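Local coordinates for putative cytoplasmic protein (Salmonella typhimurium LT2, PDB 2Q02) that is of uncharacterised function but folds as a xylose isomerase-like TIM barrel, binds zinc and may act as an isomerase, at residues H197-E202 with E213-L218; N12-P17 with E245-Q250; Y74-L79 with V119-R124; A101-P106 with L137-G142. One frame throughout, in Å; residues are numbered along the deposited sequence.

Contact 1: residues H197-E202 with E213-L218; sequences HLSGVE and EQRIML. With ZN (zinc ion), chain E.
The guanidinium of R215 is met at its edge by S199 OG, which lies close to the plane of the group and takes the hydrogen of NE. The NE to OG distance is 3.1 Å and the N-H points nearly straight at the oxygen (161°). Serine suits this place because its short side chain, with OG between the backbone N and the carbonyl carbon (chi1 86°), puts a hydroxyl acceptor next to NE. Beside this bond G200 and I216 form a single antiparallel hydrogen-bonded bridge, with I216 N to G200 O at 2.8 Å and the reverse bond, G200 N to I216 O, at 3.2 Å. G200 has no side chain, and M217 O comes 3.6 Å from its CA; CD2 of L218 lies against G200 N. Further out, CD1 of I216 touches CG of E202, the two side chains crossing at about a right angle. On the barrel side, ND1 of H197 binds the zinc ion at 2.1 Å. The NH2 of R215 donates to two other zinc ligands, E245 and D170. R215 is thus a second-shell residue, and S199, holding its NE, helps fix the turn of a cation that would partly offset the carboxylate charge around the metal.

Contact 2: residues N12-P17 with E245-Q250; sequences NRKIAP and EPFSSQ. With ZN (zinc ion), chain E.
N12 and E245 face each other with CA atoms 5.3 Å apart, and beyond them the short 3-10 turn of 13-15 passes the irregular chain 245-250 without a hydrogen bond between the two segments, I15 coming opposite P246. The side chains of N12 and E245 run side by side in the same direction, ND2 of the amide 3.6 Å from CG of the glutamate, with the amide and carboxylate planes turned 41° apart. Asparagine suits the start of the turn because OD1 accepts from K14 N at 3.0 Å, in the carbonyl plane and on a lone pair, which makes an Asx turn. In E245 CG is anti to the backbone N (chi1 -174°), and the chain, extended beyond CG, reaches the zinc ion with OE1 at 2.1 Å, while OE2 forms a salt bridge with R39. K14 is used here for its methylenes: CG makes a CH-pi contact over one face of the F247 ring, 4.3 Å from the centroid, and CE lies 3.6 Å from CD1 of that ring. The same CG presses on P246 O. Next to it, CG1 of I15 meets CG of P246 at 3.6 Å. The contact thus joins the loop from strand 9-12 to helix 21-30 with the one from strand 242-244 to helix 256-271, where the first and last strands close the barrel, and strand 35-39 flanks it through R39.

Contact 3: residues Y74-L79 with V119-R124; sequences YPFNQL and VEAIKR
F76 holds its CG between the backbone N and the carbonyl carbon (chi1 87°), and from there the CE1 corner of its ring meets CG1 of I122 at 3.9 Å. L79 has CG anti to the backbone N (chi1 -156°), on a bond that already points at the helix, and its CD2 comes to rest 3.7 Å from CD of R124. Between these two side chains A121 offers only a methyl group. Its CB lies 3.5 Å from F76 O and 4.2 Å from CD2 of L79, and it also approaches the phenylalanine ring obliquely. A small residue suits this spot, where the backbone of 74-79 comes near the helix: N77 and A121 have CA atoms 6.0 Å apart. No hydrogen bond joins the two segments, so the packing is essentially apolar.

R124 contributes the carbon part of its chain. CB and CG, like CD, lie against CD2 of L79, the two side chains crossing obliquely, and the charged end goes on to a salt bridge with E81. An arginine can thus cover a leucine with its methylenes while its guanidinium pairs with an acid. On the loop side, a type I turn from P75 to Q78 sets the backbone. OD1 of N77 stands over one face of the F76 ring, offset toward the rim, and accepts from T118 near the start of the same helix. This is packing typical of a TIM barrel: the loop between strand 66-73 and helix 81-97 is laid against helix 115-130, the outer helix of the next beta-alpha unit.

Contact 4: residues A101-P106 with L137-G142; sequences ALVLCP and LVEPLG. With ZN (zinc ion), chain E.
The carbonyl oxygen of L137 accepts the shortest bond between the strands, from L104 N at 2.7 Å, the donor lying almost in line with the C=O (161°). The same oxygen has the CA of V103 at 3.4 Å as a weaker C-H contact. Bonds from L137 N to L102 O at 3.1 Å and from E139 N to L104 O at 2.9 Å continue the parallel pairing of V103 with L137 and L104 with V138. Aliphatic residues suit both faces of this sheet. On one, CB of A101 touches CD1 of L137; on the other, CD1 of L104 approaches CG2 of V138 near helix 115-130. Past the strand ends P106 packs against L141, its CD 3.6 Å from CG of L141 and 3.1 Å from E139 O; a proline has no N-H to offer there. E139 leaves the strand with CG anti to the backbone N (chi1 177°), and its extended chain takes OE2 to the zinc ion at 2.1 Å. The other oxygen, OE1, lies 3.7 Å from CG1 of V103. The backbone bond at E139 N therefore ties a metal ligand directly to the neighbouring strand and fixes the start of its side chain, with a valine methyl beside the carboxylate.

How the contacts relate
Contacts 1, 2 and 4 meet at one zinc ion, giving it H197, E245 and E139, while D170 completes the set of protein ligands. Contacts 1 and 2 are the nearest pair, with centres 9 Å apart: L198 O lies 2.7 Å from E245 N, and R215 O is 3.0 Å from S248 N, so adjoining strands and their loops are joined. Contact 4 reaches the same metal from strands 101-104 and 135-138, its centre about 18 Å from each of theirs. Contact 3 has no ligand of this zinc and lies on the opposite side of the chain's centre from contacts 1 and 2, but it borders contact 4, where F76 N is 3.0 Å from C105 O.

Contact 1: residues H197-E202 with E213-L218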
loop_
_atom_site.group_PDB
_atom_site.type_symbol
_atom_site.label_atom_id
_atom_site.label_comp_id
_atom_site.label_asym_id
_atom_site.label_seq_id
_atom_site.Cartn_x
_atom_site.Cartn_y
_atom_site.Cartn_z
ATOM N N HIS A 197 -4.930 1.352 -0.996
ATOM C CA HIS A 197 -4.622 1.455 0.419
ATOM C C HIS A 197 -5.634 2.412 1.066
ATOM O O HIS A 197 -5.776 3.572 0.635
ATOM C CB HIS A 197 -3.207 1.999 0.659
ATOM C CG HIS A 197 -2.122 0.967 0.603
ATOM N ND1 HIS A 197 -0.795 1.290 0.742
ATOM C CD2 HIS A 197 -2.161 -0.373 0.406
ATOM C CE1 HIS A 197 -0.059 0.196 0.645
ATOM N NE2 HIS A 197 -0.865 -0.828 0.437
ATOM N N LEU A 198 -6.328 1.913 2.095
ATOM C CA LEU A 198 -7.367 2.641 2.789
ATOM C C LEU A 198 -6.887 2.911 4.214
ATOM O O LEU A 198 -6.160 2.105 4.832
ATOM C CB LEU A 198 -8.679 1.845 2.835
ATOM C CG LEU A 198 -9.354 1.347 1.546
ATOM C CD1 LEU A 198 -10.572 0.445 1.874
ATOM C CD2 LEU A 198 -9.764 2.507 0.672
ATOM N N SER A 199 -7.276 4.088 4.695
ATOM C CA SER A 199 -7.085 4.500 6.071
ATOM C C SER A 199 -7.891 5.768 6.213
ATOM O O SER A 199 -8.181 6.441 5.213
ATOM C CB SER A 199 -5.612 4.736 6.423
ATOM O OG SER A 199 -5.189 6.035 6.100
ATOM N N GLY A 200 -8.280 6.065 7.445
ATOM C CA GLY A 200 -9.059 7.250 7.731
ATOM C C GLY A 200 -8.238 8.224 8.542
ATOM O O GLY A 200 -7.278 7.829 9.196
ATOM N N VAL A 201 -8.624 9.493 8.473
ATOM C CA VAL A 201 -8.074 10.557 9.324
ATOM C C VAL A 201 -9.255 11.341 9.882
ATOM O O VAL A 201 -10.106 11.761 9.112
ATOM C CB VAL A 201 -7.205 11.501 8.495
ATOM C CG1 VAL A 201 -7.003 12.853 9.178
ATOM C CG2 VAL A 201 -5.880 10.828 8.181
ATOM N N GLU A 202 -9.324 11.509 11.203
ATOM C CA GLU A 202 -10.394 12.307 11.835
ATOM C C GLU A 202 -9.889 13.717 12.159
ATOM O O GLU A 202 -10.683 14.639 12.398
ATOM C CB GLU A 202 -10.905 11.613 13.107
ATOM C CG GLU A 202 -11.282 10.141 12.916
ATOM C CD GLU A 202 -11.882 9.494 14.169
ATOM O OE1 GLU A 202 -11.545 9.918 15.303
ATOM O OE2 GLU A 202 -12.698 8.556 14.014
ATOM N N GLU A 213 1.214 9.984 10.758
ATOM C CA GLU A 213 0.838 9.830 12.177
ATOM C C GLU A 213 -0.682 10.018 12.471
ATOM O O GLU A 213 -1.176 9.547 13.489
ATOM C CB GLU A 213 1.692 10.792 13.035
ATOM C CG GLU A 213 1.254 11.010 14.478
ATOM C CD GLU A 213 1.137 9.728 15.291
ATOM O OE1 GLU A 213 1.822 8.749 14.928
ATOM O OE2 GLU A 213 0.368 9.707 16.296
ATOM N N GLN A 214 -1.400 10.713 11.587
ATOM C CA GLN A 214 -2.845 10.937 11.745
ATOM C C GLN A 214 -3.679 9.813 11.136
ATOM O O GLN A 214 -4.900 9.816 11.249
ATOM C CB GLN A 214 -3.265 12.258 11.093
ATOM C CG GLN A 214 -2.866 13.521 11.851
ATOM C CD GLN A 214 -1.400 13.896 11.670
ATOM O OE1 GLN A 214 -0.941 14.156 10.565
ATOM N NE2 GLN A 214 -0.670 13.921 12.758
ATOM N N ARG A 215 -3.031 8.857 10.488
ATOM C CA ARG A 215 -3.751 7.853 9.734
ATOM C C ARG A 215 -4.157 6.714 10.648
ATOM O O ARG A 215 -3.312 5.933 11.111
ATOM C CB ARG A 215 -2.925 7.343 8.549
ATOM C CG ARG A 215 -2.753 8.371 7.444
ATOM C CD ARG A 215 -1.742 7.933 6.454
ATOM N NE ARG A 215 -2.189 6.759 5.732
ATOM C CZ ARG A 215 -1.502 6.165 4.756
ATOM N NH1 ARG A 215 -0.312 6.637 4.363
ATOM N NH2 ARG A 215 -2.008 5.085 4.171
ATOM N N ILE A 216 -5.461 6.641 10.899
ATOM C CA ILE A 216 -6.055 5.583 11.713
ATOM C C ILE A 216 -6.969 4.702 10.828
ATOM O O ILE A 216 -6.630 4.417 9.693
ATOM C CB ILE A 216 -6.753 6.174 12.963
ATOM C CG1 ILE A 216 -7.924 7.110 12.598
ATOM C CG2 ILE A 216 -5.733 6.924 13.775
ATOM C CD1 ILE A 216 -8.589 7.757 13.816
HETATM N N MSE A 217 -8.093 4.244 11.347
HETATM C CA MSE A 217 -9.004 3.425 10.575
HETATM C C MSE A 217 -10.287 4.205 10.226
HETATM O O MSE A 217 -10.406 5.407 10.526
HETATM C CB MSE A 217 -9.245 2.109 11.322
HETATM C CG MSE A 217 -8.001 1.209 11.300
HETATM SE SE MSE A 217 -7.732 0.302 9.523
HETATM C CE MSE A 217 -9.084 -1.066 9.764
ATOM N N LEU A 218 -11.218 3.539 9.542
ATOM C CA LEU A 218 -12.377 4.226 8.964
ATOM C C LEU A 218 -13.453 4.445 10.001
ATOM O O LEU A 218 -13.826 3.522 10.705
ATOM C CB LEU A 218 -12.930 3.447 7.759
ATOM C CG LEU A 218 -11.907 3.257 6.619
ATOM C CD1 LEU A 218 -12.540 2.572 5.384
ATOM C CD2 LEU A 218 -11.267 4.574 6.233
HETATM ZN ZN ZN E . -0.016 3.254 1.113
HETATM O O HOH W 1 -6.585 11.140 12.791
#

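Contact 2: residues N12-P17 with E245-Q250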
loop_
_atom_site.group_PDB
_atom_site.type_symbol
_atom_site.label_atom_id
_atom_site.label_comp_id
_atom_site.label_asym_id
_atom_site.label_seq_id
_atom_site.Cartn_x
_atom_site.Cartn_y
_atom_site.Cartn_z
ATOM N N ASN A 12 -2.936 -4.909 5.947
ATOM C CA ASN A 12 -1.549 -4.495 5.992
ATOM C C ASN A 12 -1.006 -4.648 7.442
ATOM O O ASN A 12 -1.685 -4.298 8.430
ATOM C CB ASN A 12 -1.421 -3.053 5.468
ATOM C CG ASN A 12 0.015 -2.642 5.212
ATOM O OD1 ASN A 12 0.839 -2.689 6.123
ATOM N ND2 ASN A 12 0.317 -2.216 3.977
ATOM N N ARG A 13 0.221 -5.164 7.557
ATOM C CA ARG A 13 0.817 -5.424 8.867
ATOM C C ARG A 13 1.098 -4.174 9.715
ATOM O O ARG A 13 1.358 -4.309 10.910
ATOM C CB ARG A 13 2.098 -6.253 8.743
ATOM C CG ARG A 13 2.543 -6.840 10.071
ATOM C CD ARG A 13 3.881 -7.567 10.005
ATOM N NE ARG A 13 4.269 -8.088 11.330
ATOM C CZ ARG A 13 5.519 -8.273 11.745
ATOM N NH1 ARG A 13 6.542 -8.001 10.947
ATOM N NH2 ARG A 13 5.750 -8.741 12.963
ATOM N N LYS A 14 1.047 -2.971 9.123
ATOM C CA LYS A 14 1.246 -1.738 9.911
ATOM C C LYS A 14 0.203 -1.554 11.013
ATOM O O LYS A 14 0.458 -0.833 11.972
ATOM C CB LYS A 14 1.269 -0.487 9.021
ATOM C CG LYS A 14 2.062 0.705 9.629
ATOM C CD LYS A 14 3.553 0.616 9.320
ATOM C CE LYS A 14 4.371 1.617 10.131
ATOM N NZ LYS A 14 5.731 1.117 10.592
ATOM N N ILE A 15 -0.964 -2.194 10.864
ATOM C CA ILE A 15 -2.048 -2.131 11.864
ATOM C C ILE A 15 -1.705 -2.853 13.181
ATOM O O ILE A 15 -2.317 -2.597 14.212
ATOM C CB ILE A 15 -3.388 -2.684 11.264
ATOM C CG1 ILE A 15 -4.601 -2.202 12.048
ATOM C CG2 ILE A 15 -3.386 -4.211 11.162
ATOM C CD1 ILE A 15 -5.911 -2.430 11.310
ATOM N N ALA A 16 -0.708 -3.732 13.146
ATOM C CA ALA A 16 -0.391 -4.585 14.285
ATOM C C ALA A 16 1.094 -4.577 14.635
ATOM O O ALA A 16 1.751 -5.631 14.567
ATOM C CB ALA A 16 -0.849 -6.011 14.002
ATOM N N PRO A 17 1.620 -3.410 15.055
ATOM C CA PRO A 17 3.054 -3.285 15.365
ATOM C C PRO A 17 3.523 -4.201 16.510
ATOM O O PRO A 17 4.691 -4.598 16.538
ATOM C CB PRO A 17 3.205 -1.812 15.772
ATOM C CG PRO A 17 1.843 -1.409 16.243
ATOM C CD PRO A 17 0.905 -2.147 15.297
ATOM N N GLU A 245 -4.378 0.202 5.699
ATOM C CA GLU A 245 -2.998 0.617 6.021
ATOM C C GLU A 245 -2.969 1.872 6.933
ATOM O O GLU A 245 -2.622 2.963 6.503
ATOM C CB GLU A 245 -2.162 0.834 4.736
ATOM C CG GLU A 245 -0.661 1.119 4.995
ATOM C CD GLU A 245 0.082 1.703 3.791
ATOM O OE1 GLU A 245 -0.475 2.566 3.083
ATOM O OE2 GLU A 245 1.248 1.324 3.552
ATOM N N PRO A 246 -3.349 1.714 8.197
ATOM C CA PRO A 246 -3.110 2.775 9.160
ATOM C C PRO A 246 -1.627 2.884 9.588
ATOM O O PRO A 246 -0.876 1.908 9.475
ATOM C CB PRO A 246 -3.991 2.356 10.331
ATOM C CG PRO A 246 -3.991 0.904 10.271
ATOM C CD PRO A 246 -4.026 0.565 8.817
ATOM N N PHE A 247 -1.225 4.069 10.071
ATOM C CA PHE A 247 0.173 4.354 10.502
ATOM C C PHE A 247 0.337 4.928 11.927
ATOM O O PHE A 247 1.447 4.923 12.477
ATOM C CB PHE A 247 0.801 5.379 9.559
ATOM C CG PHE A 247 1.433 4.795 8.365
ATOM C CD1 PHE A 247 2.755 4.380 8.405
ATOM C CD2 PHE A 247 0.722 4.695 7.172
ATOM C CE1 PHE A 247 3.364 3.834 7.283
ATOM C CE2 PHE A 247 1.317 4.168 6.036
ATOM C CZ PHE A 247 2.648 3.734 6.092
ATOM N N SER A 248 -0.737 5.460 12.497
ATOM C CA SER A 248 -0.648 6.177 13.775
ATOM C C SER A 248 0.028 5.392 14.901
ATOM O O SER A 248 -0.078 4.173 14.975
ATOM C CB SER A 248 -2.053 6.571 14.241
ATOM O OG SER A 248 -2.017 7.044 15.567
ATOM N N SER A 249 0.694 6.103 15.796
ATOM C CA SER A 249 1.259 5.506 17.008
ATOM C C SER A 249 0.161 5.083 17.981
ATOM O O SER A 249 0.409 4.311 18.901
ATOM C CB SER A 249 2.211 6.486 17.702
ATOM O OG SER A 249 1.515 7.615 18.201
ATOM N N GLN A 250 -1.049 5.612 17.797
ATOM C CA GLN A 250 -2.215 5.161 18.585
ATOM C C GLN A 250 -2.434 3.641 18.409
ATOM O O GLN A 250 -3.006 2.985 19.271
ATOM C CB GLN A 250 -3.506 5.864 18.127
ATOM C CG GLN A 250 -3.706 7.353 18.498
ATOM C CD GLN A 250 -4.995 7.924 17.845
ATOM O OE1 GLN A 250 -6.117 7.445 18.105
ATOM N NE2 GLN A 250 -4.825 8.920 16.970
HETATM ZN ZN ZN E . -0.016 3.254 1.113
#

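Contact 3: residues Y74-L79 with V119-R124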
loop_
_atom_site.group_PDB
_atom_site.type_symbol
_atom_site.label_atom_id
_atom_site.label_comp_id
_atom_site.label_asym_id
_atom_site.label_seq_id
_atom_site.Cartn_x
_atom_site.Cartn_y
_atom_site.Cartn_z
ATOM N N TYR A 74 12.250 2.593 -1.052
ATOM C CA TYR A 74 12.322 4.064 -1.053
ATOM C C TYR A 74 13.783 4.538 -1.136
ATOM O O TYR A 74 14.643 3.958 -0.480
ATOM C CB TYR A 74 11.617 4.661 0.192
ATOM C CG TYR A 74 11.796 6.181 0.325
ATOM C CD1 TYR A 74 10.916 7.056 -0.308
ATOM C CD2 TYR A 74 12.857 6.732 1.051
ATOM C CE1 TYR A 74 11.074 8.424 -0.235
ATOM C CE2 TYR A 74 13.031 8.104 1.119
ATOM C CZ TYR A 74 12.126 8.945 0.461
ATOM O OH TYR A 74 12.240 10.311 0.488
ATOM N N PRO A 75 14.084 5.561 -1.977
ATOM C CA PRO A 75 13.298 6.172 -3.063
ATOM C C PRO A 75 13.567 5.503 -4.414
ATOM O O PRO A 75 14.686 5.547 -4.914
ATOM C CB PRO A 75 13.770 7.634 -3.048
ATOM C CG PRO A 75 15.198 7.569 -2.556
ATOM C CD PRO A 75 15.379 6.252 -1.818
ATOM N N PHE A 76 12.539 4.909 -5.011
ATOM C CA PHE A 76 12.718 4.129 -6.268
ATOM C C PHE A 76 13.222 5.010 -7.394
ATOM O O PHE A 76 13.853 4.579 -8.358
ATOM C CB PHE A 76 11.410 3.417 -6.683
ATOM C CG PHE A 76 10.473 4.254 -7.525
ATOM C CD1 PHE A 76 10.574 4.257 -8.906
ATOM C CD2 PHE A 76 9.442 4.984 -6.930
ATOM C CE1 PHE A 76 9.681 5.005 -9.687
ATOM C CE2 PHE A 76 8.539 5.726 -7.697
ATOM C CZ PHE A 76 8.672 5.738 -9.081
ATOM N N ASN A 77 12.909 6.258 -7.180
ATOM C CA ASN A 77 13.023 7.365 -8.075
ATOM C C ASN A 77 14.462 7.895 -8.237
ATOM O O ASN A 77 14.763 8.610 -9.172
ATOM C CB ASN A 77 12.160 8.460 -7.374
ATOM C CG ASN A 77 11.282 9.158 -8.298
ATOM O OD1 ASN A 77 11.300 8.900 -9.503
ATOM N ND2 ASN A 77 10.503 10.065 -7.774
ATOM N N GLN A 78 15.308 7.585 -7.255
ATOM C CA GLN A 78 16.686 8.083 -7.146
ATOM C C GLN A 78 17.586 6.861 -7.025
ATOM O O GLN A 78 18.151 6.559 -5.962
ATOM C CB GLN A 78 16.807 8.981 -5.918
ATOM C CG GLN A 78 18.213 9.499 -5.624
ATOM C CD GLN A 78 18.181 10.841 -4.926
ATOM O OE1 GLN A 78 18.481 10.933 -3.721
ATOM N NE2 GLN A 78 17.773 11.902 -5.674
ATOM N N LEU A 79 17.699 6.156 -8.141
ATOM C CA LEU A 79 18.164 4.775 -8.160
ATOM C C LEU A 79 19.706 4.668 -8.214
ATOM O O LEU A 79 20.289 4.271 -9.234
ATOM C CB LEU A 79 17.489 4.052 -9.344
ATOM C CG LEU A 79 17.310 2.533 -9.372
ATOM C CD1 LEU A 79 16.499 2.047 -8.178
ATOM C CD2 LEU A 79 16.638 2.113 -10.690
ATOM N N VAL A 119 11.126 7.745 -15.413
ATOM C CA VAL A 119 10.879 6.768 -16.468
ATOM C C VAL A 119 12.057 5.780 -16.593
ATOM O O VAL A 119 11.850 4.550 -16.628
ATOM C CB VAL A 119 10.605 7.467 -17.807
ATOM C CG1 VAL A 119 10.702 6.499 -18.958
ATOM C CG2 VAL A 119 9.225 8.087 -17.789
ATOM N N GLU A 120 13.283 6.313 -16.660
ATOM C CA GLU A 120 14.468 5.470 -16.641
ATOM C C GLU A 120 14.489 4.524 -15.431
ATOM O O GLU A 120 14.838 3.351 -15.549
ATOM C CB GLU A 120 15.787 6.251 -16.659
ATOM C CG GLU A 120 16.973 5.393 -17.143
ATOM C CD GLU A 120 16.754 4.820 -18.574
ATOM O OE1 GLU A 120 16.050 5.488 -19.387
ATOM O OE2 GLU A 120 17.271 3.713 -18.890
ATOM N N ALA A 121 14.114 5.018 -14.267
ATOM C CA ALA A 121 14.072 4.158 -13.074
ATOM C C ALA A 121 13.029 3.033 -13.193
ATOM O O ALA A 121 13.256 1.897 -12.773
ATOM C CB ALA A 121 13.815 4.988 -11.801
ATOM N N ILE A 122 11.874 3.352 -13.757
ATOM C CA ILE A 122 10.829 2.361 -13.958
ATOM C C ILE A 122 11.311 1.290 -14.933
ATOM O O ILE A 122 11.085 0.094 -14.676
ATOM C CB ILE A 122 9.486 2.978 -14.420
ATOM C CG1 ILE A 122 8.869 3.822 -13.305
ATOM C CG2 ILE A 122 8.480 1.904 -14.801
ATOM C CD1 ILE A 122 7.754 4.728 -13.795
ATOM N N LYS A 123 11.971 1.695 -16.025
ATOM C CA LYS A 123 12.512 0.733 -17.011
ATOM C C LYS A 123 13.484 -0.238 -16.365
ATOM O O LYS A 123 13.361 -1.450 -16.535
ATOM C CB LYS A 123 13.224 1.438 -18.187
ATOM C CG LYS A 123 12.288 2.088 -19.228
ATOM C CD LYS A 123 13.090 2.831 -20.319
ATOM C CE LYS A 123 12.198 3.337 -21.483
ATOM N NZ LYS A 123 12.759 4.525 -22.233
ATOM N N ARG A 124 14.470 0.309 -15.655
ATOM C CA ARG A 124 15.501 -0.492 -14.987
ATOM C C ARG A 124 14.912 -1.429 -13.931
ATOM O O ARG A 124 15.297 -2.597 -13.821
ATOM C CB ARG A 124 16.540 0.418 -14.314
ATOM C CG ARG A 124 17.619 -0.392 -13.571
ATOM C CD ARG A 124 18.841 0.426 -13.176
ATOM N NE ARG A 124 19.905 -0.457 -12.694
ATOM C CZ ARG A 124 20.951 -0.074 -11.957
ATOM N NH1 ARG A 124 21.089 1.197 -11.562
ATOM N NH2 ARG A 124 21.856 -0.981 -11.581
#

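Contact 4: residues A101-P106 with L137-G142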
loop_
_atom_site.group_PDB
_atom_site.type_symbol
_atom_site.label_atom_id
_atom_site.label_comp_id
_atom_site.label_asym_id
_atom_site.label_seq_id
_atom_site.Cartn_x
_atom_site.Cartn_y
_atom_site.Cartn_z
ATOM N N ALA A 101 3.920 -8.939 -5.040
ATOM C CA ALA A 101 4.326 -7.625 -5.485
ATOM C C ALA A 101 5.249 -6.956 -4.456
ATOM O O ALA A 101 5.245 -7.309 -3.249
ATOM C CB ALA A 101 3.077 -6.753 -5.724
ATOM N N LEU A 102 6.041 -6.001 -4.947
ATOM C CA LEU A 102 6.806 -5.118 -4.078
ATOM C C LEU A 102 6.429 -3.677 -4.426
ATOM O O LEU A 102 6.308 -3.290 -5.611
ATOM C CB LEU A 102 8.311 -5.360 -4.208
ATOM C CG LEU A 102 9.334 -4.415 -3.567
ATOM C CD1 LEU A 102 9.282 -4.497 -2.063
ATOM C CD2 LEU A 102 10.712 -4.754 -4.046
ATOM N N VAL A 103 6.234 -2.889 -3.370
ATOM C CA VAL A 103 5.802 -1.502 -3.508
ATOM C C VAL A 103 6.982 -0.556 -3.675
ATOM O O VAL A 103 7.997 -0.676 -2.980
ATOM C CB VAL A 103 4.992 -1.057 -2.267
ATOM C CG1 VAL A 103 4.632 0.424 -2.358
ATOM C CG2 VAL A 103 3.745 -1.893 -2.114
ATOM N N LEU A 104 6.815 0.416 -4.567
ATOM C CA LEU A 104 7.852 1.418 -4.881
ATOM C C LEU A 104 7.361 2.837 -4.531
ATOM O O LEU A 104 6.276 3.265 -4.963
ATOM C CB LEU A 104 8.195 1.361 -6.368
ATOM C CG LEU A 104 8.748 0.026 -6.871
ATOM C CD1 LEU A 104 8.622 -0.089 -8.371
ATOM C CD2 LEU A 104 10.207 -0.159 -6.480
ATOM N N CYS A 105 8.153 3.555 -3.740
ATOM C CA CYS A 105 7.788 4.891 -3.306
ATOM C C CYS A 105 8.774 5.918 -3.813
ATOM O O CYS A 105 9.993 5.704 -3.711
ATOM C CB CYS A 105 7.776 4.974 -1.774
ATOM S SG CYS A 105 6.380 4.112 -1.019
ATOM N N PRO A 106 8.260 7.076 -4.283
ATOM C CA PRO A 106 9.105 8.105 -4.899
ATOM C C PRO A 106 9.841 8.923 -3.869
ATOM O O PRO A 106 9.418 8.987 -2.725
ATOM C CB PRO A 106 8.094 9.018 -5.607
ATOM C CG PRO A 106 6.866 8.959 -4.703
ATOM C CD PRO A 106 6.847 7.507 -4.204
ATOM N N LEU A 137 4.475 -2.201 -7.833
ATOM C CA LEU A 137 3.410 -1.259 -7.561
ATOM C C LEU A 137 4.021 0.119 -7.222
ATOM O O LEU A 137 4.715 0.278 -6.196
ATOM C CB LEU A 137 2.533 -1.770 -6.406
ATOM C CG LEU A 137 1.598 -2.933 -6.694
ATOM C CD1 LEU A 137 0.927 -3.375 -5.420
ATOM C CD2 LEU A 137 0.572 -2.533 -7.763
ATOM N N VAL A 138 3.786 1.096 -8.104
ATOM C CA VAL A 138 4.255 2.463 -7.892
ATOM C C VAL A 138 3.217 3.225 -7.097
ATOM O O VAL A 138 2.077 3.386 -7.549
ATOM C CB VAL A 138 4.478 3.177 -9.223
ATOM C CG1 VAL A 138 4.785 4.634 -8.999
ATOM C CG2 VAL A 138 5.604 2.475 -10.028
ATOM N N GLU A 139 3.597 3.679 -5.908
ATOM C CA GLU A 139 2.677 4.423 -5.038
ATOM C C GLU A 139 3.055 5.891 -4.984
ATOM O O GLU A 139 4.012 6.251 -4.297
ATOM C CB GLU A 139 2.725 3.896 -3.613
ATOM C CG GLU A 139 1.847 4.679 -2.632
ATOM C CD GLU A 139 1.588 3.923 -1.350
ATOM O OE1 GLU A 139 2.402 3.042 -1.014
ATOM O OE2 GLU A 139 0.575 4.215 -0.678
ATOM N N PRO A 140 2.321 6.745 -5.704
ATOM C CA PRO A 140 2.486 8.172 -5.509
ATOM C C PRO A 140 2.190 8.614 -4.061
ATOM O O PRO A 140 1.267 8.090 -3.407
ATOM C CB PRO A 140 1.457 8.799 -6.463
ATOM C CG PRO A 140 1.047 7.754 -7.404
ATOM C CD PRO A 140 1.340 6.426 -6.757
ATOM N N LEU A 141 3.002 9.563 -3.579
ATOM C CA LEU A 141 2.836 10.170 -2.269
ATOM C C LEU A 141 2.333 11.576 -2.463
ATOM O O LEU A 141 2.902 12.345 -3.231
ATOM C CB LEU A 141 4.158 10.232 -1.516
ATOM C CG LEU A 141 4.950 8.939 -1.436
ATOM C CD1 LEU A 141 6.295 9.209 -0.844
ATOM C CD2 LEU A 141 4.219 7.889 -0.640
ATOM N N GLY A 142 1.267 11.918 -1.753
ATOM C CA GLY A 142 0.591 13.209 -1.940
ATOM C C GLY A 142 1.255 14.424 -1.304
ATOM O O GLY A 142 0.869 15.553 -1.591
HETATM ZN ZN ZN E . -0.016 3.254 1.113
#